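Side-chain contacts in adenosine deaminase (Burkholderia ambifaria, PDB 4GXW), which is a zinc-dependent amidohydrolase of the adenosine and AMP deaminase family and probably removes an amino group from a purine substrate: residues V74-L77 and H78-A82; E103-A107 and H108-H112; N192-P195 and P196-W200; R81-R85 and Y86-R90. One frame throughout, in Å; residues are numbered along the deposited sequence.

Contact 1: residues V74-L77 and H78-A82; sequences VGVL and HVLRA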
loop_
_atom_site.group_PDB
_atom_site.type_symbol
_atom_site.label_atom_id
_atom_site.label_comp_id
_atom_site.label_asym_id
_atom_site.label_seq_id
_atom_site.Cartn_x
_atom_site.Cartn_y
_atom_site.Cartn_z
ATOM N N VAL A 74 -7.088 13.222 9.865
ATOM C CA VAL A 74 -8.297 12.502 9.513
ATOM C C VAL A 74 -7.982 11.516 8.395
ATOM O O VAL A 74 -7.027 11.703 7.636
ATOM C CB VAL A 74 -9.409 13.463 9.053
ATOM C CG1 VAL A 74 -9.833 14.372 10.198
ATOM C CG2 VAL A 74 -8.944 14.285 7.859
ATOM N N GLY A 75 -8.777 10.455 8.306
ATOM C CA GLY A 75 -8.621 9.495 7.233
ATOM C C GLY A 75 -8.969 10.138 5.905
ATOM O O GLY A 75 -9.754 11.086 5.852
ATOM N N VAL A 76 -8.394 9.611 4.831
ATOM C CA VAL A 76 -8.514 10.233 3.518
ATOM C C VAL A 76 -9.524 9.520 2.618
ATOM O O VAL A 76 -9.565 9.764 1.412
ATOM C CB VAL A 76 -7.149 10.278 2.810
ATOM C CG1 VAL A 76 -6.119 10.980 3.692
ATOM C CG2 VAL A 76 -6.683 8.873 2.475
ATOM N N LEU A 77 -10.343 8.653 3.202
ATOM C CA LEU A 77 -11.315 7.894 2.419
ATOM C C LEU A 77 -12.267 8.820 1.658
ATOM O O LEU A 77 -12.686 8.506 0.540
ATOM C CB LEU A 77 -12.080 6.911 3.310
ATOM C CG LEU A 77 -11.192 5.868 3.999
ATOM C CD1 LEU A 77 -12.028 4.874 4.787
ATOM C CD2 LEU A 77 -10.315 5.137 2.995
ATOM N N HIS A 78 -12.569 9.974 2.246
ATOM C CA HIS A 78 -13.455 10.949 1.607
ATOM C C HIS A 78 -12.862 11.538 0.327
ATOM O O HIS A 78 -13.601 11.926 -0.582
ATOM C CB HIS A 78 -13.846 12.064 2.578
ATOM C CG HIS A 78 -12.695 12.909 3.027
ATOM N ND1 HIS A 78 -12.561 14.234 2.672
ATOM C CD2 HIS A 78 -11.622 12.614 3.797
ATOM C CE1 HIS A 78 -11.458 14.721 3.212
ATOM N NE2 HIS A 78 -10.868 13.757 3.897
ATOM N N VAL A 79 -11.534 11.597 0.244
ATOM C CA VAL A 79 -10.892 12.095 -0.966
ATOM C C VAL A 79 -11.057 11.070 -2.083
ATOM O O VAL A 79 -11.355 11.436 -3.225
ATOM C CB VAL A 79 -9.391 12.384 -0.746
ATOM C CG1 VAL A 79 -8.755 12.906 -2.031
ATOM C CG2 VAL A 79 -9.205 13.379 0.395
ATOM N N LEU A 80 -10.877 9.794 -1.743
ATOM C CA LEU A 80 -11.099 8.717 -2.695
ATOM C C LEU A 80 -12.535 8.757 -3.200
ATOM O O LEU A 80 -12.785 8.597 -4.399
ATOM C CB LEU A 80 -10.799 7.352 -2.071
ATOM C CG LEU A 80 -9.340 6.894 -2.153
ATOM C CD1 LEU A 80 -8.407 7.790 -1.345
ATOM C CD2 LEU A 80 -9.221 5.439 -1.709
ATOM N N ARG A 81 -13.477 9.008 -2.286
ATOM C CA ARG A 81 -14.891 9.081 -2.638
ATOM C C ARG A 81 -15.168 10.239 -3.599
ATOM O O ARG A 81 -15.944 10.096 -4.545
ATOM C CB ARG A 81 -15.756 9.219 -1.381
ATOM C CG ARG A 81 -15.728 8.035 -0.419
ATOM C CD ARG A 81 -16.308 6.774 -1.047
ATOM N NE ARG A 81 -16.431 5.693 -0.067
ATOM C CZ ARG A 81 -16.640 4.418 -0.391
ATOM N NH1 ARG A 81 -16.742 4.071 -1.668
ATOM N NH2 ARG A 81 -16.726 3.493 0.562
ATOM N N ALA A 82 -14.533 11.382 -3.350
ATOM C CA ALA A 82 -14.683 12.545 -4.229
ATOM C C ALA A 82 -14.118 12.281 -5.630
ATOM O O ALA A 82 -14.686 12.727 -6.628
ATOM C CB ALA A 82 -14.022 13.778 -3.613
HETATM O O HOH W 1 -12.847 9.789 5.157
#
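Val76 occupies the N-cap position of helix 77-87, and its carbonyl takes the first backbone bond of the contact: Val79 N reaches Val76 O at 2.9 Å, coming from well above the carbonyl plane rather than along a lone pair. A second, weak bond to the same oxygen comes from Leu80 N. One residue further on, Arg81 N bonds to Leu77 O at 3.0 Å, now tilted only 16° from the carbonyl plane. Water adds to this end of the helix: it accepts from His78 N at 2.9 Å and donates a weak bond to Gly75 O.

Apolar contacts run along one side. Val76 CG2 approaches Leu80 CD1 at 4.3 Å, while Val76 CB meets Val79 CG2 at 4.4 Å, and Leu305 of helix 303-306 packs on all three side chains. The aromatic contact is made by His78, whose CG stands between the backbone N and the carbonyl carbon (chi1 64°). That torsion folds the imidazole back toward the preceding loop, where its edge meets a carbonyl in the ring plane, CD2 lying 3.2 Å from Gly75 O. Val79 CG2 sits over one ring face, offset toward the rim.

The arrangement is a helix N-terminus in a TIM-barrel amidohydrolase, close to the metal centre: the Leu77 side chain lies about 7 Å from the zinc ion and that of Leu80 about 5 Å from the zinc ligand His37.

Contact 2: residues E103-A107 and H108-H112; sequences EDAAA and HNVRH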
loop_
_atom_site.group_PDB
_atom_site.type_symbol
_atom_site.label_atom_id
_atom_site.label_comp_id
_atom_site.label_asym_id
_atom_site.label_seq_id
_atom_site.Cartn_x
_atom_site.Cartn_y
_atom_site.Cartn_z
ATOM N N GLU A 103 5.205 6.025 -12.457
ATOM C CA GLU A 103 6.355 6.905 -12.679
ATOM C C GLU A 103 6.961 7.379 -11.358
ATOM O O GLU A 103 8.175 7.346 -11.164
ATOM C CB GLU A 103 5.955 8.118 -13.518
ATOM C CG GLU A 103 7.114 9.070 -13.753
ATOM C CD GLU A 103 6.766 10.251 -14.639
ATOM O OE1 GLU A 103 5.563 10.554 -14.814
ATOM O OE2 GLU A 103 7.715 10.889 -15.160
ATOM N N ASP A 104 6.105 7.825 -10.446
ATOM C CA ASP A 104 6.571 8.304 -9.147
ATOM C C ASP A 104 7.197 7.190 -8.307
ATOM O O ASP A 104 8.205 7.421 -7.627
ATOM C CB ASP A 104 5.442 8.992 -8.375
ATOM C CG ASP A 104 5.014 10.313 -9.009
ATOM O OD1 ASP A 104 5.808 10.916 -9.769
ATOM O OD2 ASP A 104 3.879 10.765 -8.729
ATOM N N ALA A 105 6.618 5.994 -8.349
ATOM C CA ALA A 105 7.196 4.857 -7.633
ATOM C C ALA A 105 8.565 4.486 -8.215
ATOM O O ALA A 105 9.538 4.273 -7.472
ATOM C CB ALA A 105 6.244 3.663 -7.684
ATOM N N ALA A 106 8.651 4.433 -9.543
ATOM C CA ALA A 106 9.907 4.094 -10.215
ATOM C C ALA A 106 11.022 5.066 -9.852
ATOM O O ALA A 106 12.180 4.668 -9.732
ATOM C CB ALA A 106 9.719 4.032 -11.729
ATOM N N ALA A 107 10.668 6.332 -9.659
ATOM C CA ALA A 107 11.647 7.361 -9.326
ATOM C C ALA A 107 12.311 7.073 -7.978
ATOM O O ALA A 107 13.392 7.586 -7.693
ATOM C CB ALA A 107 10.994 8.739 -9.329
ATOM N N HIS A 108 11.665 6.249 -7.161
ATOM C CA HIS A 108 12.194 5.869 -5.855
ATOM C C HIS A 108 12.690 4.433 -5.835
ATOM O O HIS A 108 12.790 3.815 -4.776
ATOM C CB HIS A 108 11.158 6.121 -4.763
ATOM C CG HIS A 108 10.961 7.573 -4.486
ATOM N ND1 HIS A 108 11.788 8.277 -3.643
ATOM C CD2 HIS A 108 10.083 8.470 -4.990
ATOM C CE1 HIS A 108 11.415 9.544 -3.616
ATOM N NE2 HIS A 108 10.378 9.686 -4.423
ATOM N N ASN A 109 13.005 3.916 -7.021
ATOM C CA ASN A 109 13.547 2.571 -7.173
ATOM C C ASN A 109 12.599 1.453 -6.746
ATOM O O ASN A 109 13.037 0.357 -6.377
ATOM C CB ASN A 109 14.916 2.450 -6.499
ATOM C CG ASN A 109 15.985 3.211 -7.249
ATOM O OD1 ASN A 109 16.209 2.968 -8.443
ATOM N ND2 ASN A 109 16.626 4.163 -6.577
ATOM N N VAL A 110 11.296 1.726 -6.810
ATOM C CA VAL A 110 10.326 0.647 -6.797
ATOM C C VAL A 110 10.419 -0.047 -8.153
ATOM O O VAL A 110 10.230 0.587 -9.201
ATOM C CB VAL A 110 8.898 1.157 -6.523
ATOM C CG1 VAL A 110 7.913 -0.001 -6.616
ATOM C CG2 VAL A 110 8.820 1.823 -5.142
ATOM N N ARG A 111 10.727 -1.340 -8.131
ATOM C CA ARG A 111 10.914 -2.109 -9.359
ATOM C C ARG A 111 9.679 -2.920 -9.712
ATOM O O ARG A 111 9.525 -3.379 -10.843
ATOM C CB ARG A 111 12.137 -3.007 -9.229
ATOM C CG ARG A 111 13.406 -2.189 -9.102
ATOM C CD ARG A 111 14.636 -3.027 -8.833
ATOM N NE ARG A 111 15.836 -2.191 -8.798
ATOM C CZ ARG A 111 17.057 -2.643 -8.532
ATOM N NH1 ARG A 111 17.246 -3.929 -8.292
ATOM N NH2 ARG A 111 18.089 -1.808 -8.520
ATOM N N HIS A 112 8.791 -3.069 -8.732
ATOM C CA HIS A 112 7.573 -3.847 -8.880
ATOM C C HIS A 112 6.549 -3.281 -7.906
ATOM O O HIS A 112 6.811 -3.213 -6.703
ATOM C CB HIS A 112 7.855 -5.325 -8.570
ATOM C CG HIS A 112 6.642 -6.198 -8.619
ATOM N ND1 HIS A 112 6.139 -6.714 -9.794
ATOM C CD2 HIS A 112 5.828 -6.647 -7.632
ATOM C CE1 HIS A 112 5.063 -7.435 -9.531
ATOM N NE2 HIS A 112 4.849 -7.403 -8.227
HETATM O O HOH W 2 15.020 5.282 -10.438
#
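Ala105 and Val110 meet flank to flank where helix 91-106 gives way to strand 110-117, with Ala105 CB 3.8 Å from Val110 CB. The same pair is tied through the backbone: Val110 N donates to Ala105 O at 3.2 Å. This oxygen also accepts from His108 N at 2.9 Å, and the two donors arrive from opposite faces of the carbonyl plane. A third bond, Asn109 N to Ala106 O at 2.9 Å, completes a Schellman motif, with Asn109 as its C-prime residue; the positive phi of 64° there reverses the chain and sends it into the barrel strand. Beside the motif, a water donates to both Ala106 O and Asn109 OD1, joining the turn to the asparagine side chain.

The His108 imidazole lies back along the helix end, its edge presented in plane to a carbonyl, with CD2 3.4 Å from Asp104 O. Its chi1 of -72° sets CG beside the backbone N, away from the carbonyl carbon. Farther out, Ser311 OG hydrogen-bonds His108 ND1, probably holding the ring's rotation, while the carbonyl of His27 holds Asn109 ND2. The carboxylate of Asp104 pairs with Arg43, and Pro310 of helix 310-319 touches both His108 and Val110.

Contact 3: residues N192-P195 and P196-W200; sequences NDRP and PELFW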
loop_
_atom_site.group_PDB
_atom_site.type_symbol
_atom_site.label_atom_id
_atom_site.label_comp_id
_atom_site.label_asym_id
_atom_site.label_seq_id
_atom_site.Cartn_x
_atom_site.Cartn_y
_atom_site.Cartn_z
ATOM N N ASN A 192 -14.738 -1.051 10.372
ATOM C CA ASN A 192 -15.686 -1.107 11.485
ATOM C C ASN A 192 -17.053 -1.630 11.048
ATOM O O ASN A 192 -17.632 -1.123 10.087
ATOM C CB ASN A 192 -15.881 0.282 12.101
ATOM C CG ASN A 192 -14.575 0.969 12.438
ATOM O OD1 ASN A 192 -13.755 1.229 11.559
ATOM N ND2 ASN A 192 -14.392 1.298 13.715
ATOM N N ASP A 193 -17.546 -2.645 11.749
ATOM C CA ASP A 193 -18.874 -3.209 11.493
ATOM C C ASP A 193 -19.059 -3.877 10.125
ATOM O O ASP A 193 -20.187 -4.227 9.758
ATOM C CB ASP A 193 -19.961 -2.145 11.701
ATOM C CG ASP A 193 -19.890 -1.511 13.069
ATOM O OD1 ASP A 193 -19.846 -2.260 14.064
ATOM O OD2 ASP A 193 -19.852 -0.265 13.149
ATOM N N ARG A 194 -17.970 -4.064 9.384
ATOM C CA ARG A 194 -18.013 -4.721 8.081
ATOM C C ARG A 194 -16.964 -5.829 8.064
ATOM O O ARG A 194 -15.943 -5.740 7.370
ATOM C CB ARG A 194 -17.778 -3.724 6.940
ATOM C CG ARG A 194 -18.707 -2.516 6.955
ATOM C CD ARG A 194 -20.160 -2.918 6.770
ATOM N NE ARG A 194 -20.419 -3.364 5.403
ATOM C CZ ARG A 194 -21.578 -3.854 4.983
ATOM N NH1 ARG A 194 -22.597 -3.982 5.822
ATOM N NH2 ARG A 194 -21.714 -4.228 3.718
ATOM N N PRO A 195 -17.202 -6.890 8.841
ATOM C CA PRO A 195 -16.147 -7.879 9.078
ATOM C C PRO A 195 -15.852 -8.734 7.843
ATOM O O PRO A 195 -16.706 -8.885 6.962
ATOM C CB PRO A 195 -16.718 -8.718 10.221
ATOM C CG PRO A 195 -18.181 -8.640 10.020
ATOM C CD PRO A 195 -18.435 -7.223 9.574
ATOM N N PRO A 196 -14.648 -9.309 7.786
ATOM C CA PRO A 196 -14.222 -9.996 6.557
ATOM C C PRO A 196 -15.083 -11.199 6.162
ATOM O O PRO A 196 -15.242 -11.436 4.961
ATOM C CB PRO A 196 -12.775 -10.408 6.872
ATOM C CG PRO A 196 -12.702 -10.424 8.385
ATOM C CD PRO A 196 -13.588 -9.289 8.813
ATOM N N GLU A 197 -15.629 -11.923 7.133
ATOM C CA GLU A 197 -16.456 -13.081 6.812
ATOM C C GLU A 197 -17.733 -12.733 6.041
ATOM O O GLU A 197 -18.326 -13.583 5.391
ATOM C CB GLU A 197 -16.772 -13.905 8.067
ATOM C CG GLU A 197 -17.639 -13.213 9.113
ATOM C CD GLU A 197 -16.859 -12.445 10.169
ATOM O OE1 GLU A 197 -15.707 -12.010 9.901
ATOM O OE2 GLU A 197 -17.421 -12.256 11.280
ATOM N N LEU A 198 -18.151 -11.470 6.106
ATOM C CA LEU A 198 -19.299 -11.022 5.333
ATOM C C LEU A 198 -19.089 -11.257 3.831
ATOM O O LEU A 198 -20.051 -11.457 3.082
ATOM C CB LEU A 198 -19.555 -9.536 5.617
ATOM C CG LEU A 198 -20.749 -8.832 4.977
ATOM C CD1 LEU A 198 -22.042 -9.559 5.346
ATOM C CD2 LEU A 198 -20.793 -7.366 5.423
ATOM N N PHE A 199 -17.821 -11.253 3.424
ATOM C CA PHE A 199 -17.409 -11.306 2.018
ATOM C C PHE A 199 -16.848 -12.671 1.615
ATOM O O PHE A 199 -16.073 -12.787 0.660
ATOM C CB PHE A 199 -16.413 -10.170 1.753
ATOM C CG PHE A 199 -16.996 -8.827 2.069
ATOM C CD1 PHE A 199 -17.771 -8.168 1.125
ATOM C CD2 PHE A 199 -16.868 -8.267 3.335
ATOM C CE1 PHE A 199 -18.371 -6.956 1.416
ATOM C CE2 PHE A 199 -17.465 -7.048 3.631
ATOM C CZ PHE A 199 -18.212 -6.393 2.670
ATOM N N TRP A 200 -17.271 -13.712 2.328
ATOM C CA TRP A 200 -16.783 -15.063 2.071
ATOM C C TRP A 200 -16.998 -15.486 0.617
ATOM O O TRP A 200 -16.149 -16.163 0.033
ATOM C CB TRP A 200 -17.442 -16.082 3.020
ATOM C CG TRP A 200 -18.904 -16.290 2.786
ATOM C CD1 TRP A 200 -19.936 -15.643 3.407
ATOM C CD2 TRP A 200 -19.510 -17.219 1.875
ATOM N NE1 TRP A 200 -21.138 -16.102 2.928
ATOM C CE2 TRP A 200 -20.905 -17.070 1.987
ATOM C CE3 TRP A 200 -19.002 -18.163 0.971
ATOM C CZ2 TRP A 200 -21.805 -17.829 1.225
ATOM C CZ3 TRP A 200 -19.886 -18.908 0.224
ATOM C CH2 TRP A 200 -21.276 -18.738 0.349
#
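Pro195, extended with a psi of 157°, leads into a short 3-10 segment, 196-198. Its carbonyl accepts from Leu198 N at 3.1 Å, with the donor well above the carbonyl plane. Within the turn, Phe199 N bonds to Pro196 O, and Phe199 then occupies the N-cap position of helix 200-208.

Among the side chains, Arg194 and Leu198 carry the main contact. The Leu198 methyl CD2 sits over the centre of one guanidinium face, 3.6 Å from Arg194 CZ. Two torsions bring the planar group there: the arginine chain bends at chi2 and again at chi3, curling back over the turn instead of extending. Its polar atoms bond outside the two segments, NE to the carbonyl of Arg160 and NH2 to that of Gln162. One flat cation is thereby pinned by two backbone oxygens, with a methyl over one face.

Phe199 turns its ring edge to the same bend, CD2 lying 3.7 Å from Pro195 O, and Leu198 CG rests over a ring face toward the rim. Pro164 of helix 164-176 touches both Leu198 and Phe199. The Glu197 side chain crosses the Pro195 ring at a slant, OE1 3.5 Å from Pro195 CB; it is brought there by a chi1 of 66°, which sets CG between the backbone N and the carbonyl carbon, together with a bend at chi2.

This is a short 3-10 segment leading to the N-cap residue of helix 200-208, within the beta-alpha connection of a TIM barrel that links strand 184-188 to that helix.

Contact 4: residues R81-R85 and Y86-R90; sequences RALDR and YLLTR
Arg85 lies over the ring of its neighbour Tyr86, and its chain can be followed outward from the helix. CB sits 4.0 Å from Tyr86 CD2. CG, anti to the backbone N (chi1 -170°), stands over the middle of the ring face, 3.9 Å from the centroid of the Tyr86 ring and 12° off its normal, a CH-pi contact. CD carries on to the phenol end, 3.7 Å from Tyr86 OH. Beyond it the chain bends at chi3, and the guanidinium plane stands 69° from the ring plane; the ring contact is made mainly by CG and CD.

On the buried side, Leu83 CD2 meets Leu87 CD2 at 3.6 Å, and Leu83 CB approaches Leu88 CD1 at 4.0 Å; Phe47 of helix 44-54 packs on Leu83 and Leu87. The helix widens into a pi-type turn here: Leu83 O accepts from Leu88 N at 2.9 Å and also from Leu87 N at 3.1 Å. A water donates to Asp84 O and Leu88 O, each at 2.8 Å.

Leu83 O and Asp84 O, the latter also bonded to Ser126 OG, thus keep partners as the helix ends, and the arginine-tyrosine pair is consistent with a mainly dispersive contact.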
loop_
_atom_site.group_PDB
_atom_site.type_symbol
_atom_site.label_atom_id
_atom_site.label_comp_id
_atom_site.label_asym_id
_atom_site.label_seq_id
_atom_site.Cartn_x
_atom_site.Cartn_y
_atom_site.Cartn_z
ATOM N N ARG A 81 -13.477 9.008 -2.286
ATOM C CA ARG A 81 -14.891 9.081 -2.638
ATOM C C ARG A 81 -15.168 10.239 -3.599
ATOM O O ARG A 81 -15.944 10.096 -4.545
ATOM C CB ARG A 81 -15.756 9.219 -1.381
ATOM C CG ARG A 81 -15.728 8.035 -0.419
ATOM C CD ARG A 81 -16.308 6.774 -1.047
ATOM N NE ARG A 81 -16.431 5.693 -0.067
ATOM C CZ ARG A 81 -16.640 4.418 -0.391
ATOM N NH1 ARG A 81 -16.742 4.071 -1.668
ATOM N NH2 ARG A 81 -16.726 3.493 0.562
ATOM N N ALA A 82 -14.533 11.382 -3.350
ATOM C CA ALA A 82 -14.683 12.545 -4.229
ATOM C C ALA A 82 -14.118 12.281 -5.630
ATOM O O ALA A 82 -14.686 12.727 -6.628
ATOM C CB ALA A 82 -14.022 13.778 -3.613
ATOM N N LEU A 83 -12.998 11.556 -5.700
ATOM C CA LEU A 83 -12.423 11.173 -6.991
ATOM C C LEU A 83 -13.423 10.347 -7.808
ATOM O O LEU A 83 -13.678 10.654 -8.978
ATOM C CB LEU A 83 -11.084 10.438 -6.799
ATOM C CG LEU A 83 -9.876 11.359 -6.595
ATOM C CD1 LEU A 83 -8.764 10.645 -5.859
ATOM C CD2 LEU A 83 -9.394 11.836 -7.942
ATOM N N ASP A 84 -14.014 9.324 -7.187
ATOM C CA ASP A 84 -15.007 8.500 -7.879
ATOM C C ASP A 84 -16.226 9.305 -8.322
ATOM O O ASP A 84 -16.712 9.151 -9.439
ATOM C CB ASP A 84 -15.517 7.361 -6.979
ATOM C CG ASP A 84 -14.580 6.164 -6.912
ATOM O OD1 ASP A 84 -13.656 6.035 -7.729
ATOM O OD2 ASP A 84 -14.796 5.319 -6.014
ATOM N N ARG A 85 -16.742 10.150 -7.437
ATOM C CA ARG A 85 -18.027 10.789 -7.709
ATOM C C ARG A 85 -17.936 11.975 -8.668
ATOM O O ARG A 85 -18.864 12.214 -9.442
ATOM C CB ARG A 85 -18.749 11.184 -6.410
ATOM C CG ARG A 85 -20.202 11.627 -6.631
ATOM C CD ARG A 85 -20.994 11.726 -5.331
ATOM N NE ARG A 85 -21.152 10.428 -4.681
ATOM C CZ ARG A 85 -22.033 9.503 -5.048
ATOM N NH1 ARG A 85 -22.843 9.718 -6.076
ATOM N NH2 ARG A 85 -22.096 8.353 -4.387
ATOM N N TYR A 86 -16.822 12.706 -8.630
ATOM C CA TYR A 86 -16.743 13.973 -9.365
ATOM C C TYR A 86 -15.597 14.119 -10.366
ATOM O O TYR A 86 -15.736 14.834 -11.362
ATOM C CB TYR A 86 -16.698 15.153 -8.386
ATOM C CG TYR A 86 -17.910 15.236 -7.487
ATOM C CD1 TYR A 86 -19.156 15.524 -8.015
ATOM C CD2 TYR A 86 -17.810 15.011 -6.122
ATOM C CE1 TYR A 86 -20.277 15.598 -7.214
ATOM C CE2 TYR A 86 -18.933 15.079 -5.304
ATOM C CZ TYR A 86 -20.160 15.373 -5.863
ATOM O OH TYR A 86 -21.284 15.446 -5.075
ATOM N N LEU A 87 -14.469 13.470 -10.111
ATOM C CA LEU A 87 -13.258 13.787 -10.867
ATOM C C LEU A 87 -12.914 12.821 -11.983
ATOM O O LEU A 87 -12.474 13.235 -13.056
ATOM C CB LEU A 87 -12.045 13.888 -9.944
ATOM C CG LEU A 87 -11.684 15.262 -9.394
ATOM C CD1 LEU A 87 -12.702 15.663 -8.358
ATOM C CD2 LEU A 87 -10.273 15.253 -8.814
ATOM N N LEU A 88 -13.068 11.531 -11.718
ATOM C CA LEU A 88 -12.691 10.506 -12.683
ATOM C C LEU A 88 -13.902 10.243 -13.572
ATOM O O LEU A 88 -14.849 9.549 -13.172
ATOM C CB LEU A 88 -12.244 9.233 -11.951
ATOM C CG LEU A 88 -11.033 9.432 -11.030
ATOM C CD1 LEU A 88 -10.804 8.221 -10.132
ATOM C CD2 LEU A 88 -9.763 9.775 -11.821
ATOM N N THR A 89 -13.893 10.824 -14.767
ATOM C CA THR A 89 -15.080 10.787 -15.619
ATOM C C THR A 89 -14.882 10.071 -16.955
ATOM O O THR A 89 -15.849 9.878 -17.697
ATOM C CB THR A 89 -15.632 12.203 -15.892
ATOM O OG1 THR A 89 -14.679 12.954 -16.651
ATOM C CG2 THR A 89 -15.933 12.933 -14.576
ATOM N N ARG A 90 -13.644 9.685 -17.260
ATOM C CA ARG A 90 -13.328 8.969 -18.497
ATOM C C ARG A 90 -12.322 7.891 -18.177
ATOM O O ARG A 90 -11.480 8.086 -17.304
ATOM C CB ARG A 90 -12.687 9.902 -19.529
ATOM C CG ARG A 90 -13.443 11.164 -19.859
ATOM C CD ARG A 90 -12.710 11.945 -20.933
ATOM N NE ARG A 90 -13.291 13.264 -21.177
ATOM C CZ ARG A 90 -13.098 13.974 -22.285
ATOM N NH1 ARG A 90 -12.332 13.498 -23.255
ATOM N NH2 ARG A 90 -13.670 15.165 -22.422
HETATM O O HOH W 3 -16.841 10.890 -11.681
#

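How the contacts relate
All four contacts belong to one TIM-barrel chain. In sequence order, contact 1 opens helix 77-87 and contact 4 closes it; the two overlap at Arg81 and Ala82, and their centres are 12 Å apart. Contact 2 follows at the far end of the next helix, 91-106, where the chain enters strand 110-117 of the parallel sheet, with its centre about 24 Å from that of contact 1. Contact 3 comes much later, after strand 184-188 of the same sheet, about 33 Å from contact 2 between centres and across the chain's centre from it. Together they mark places where helices begin or end around a barrel holding the zinc ion, contact 1 lying beside that site.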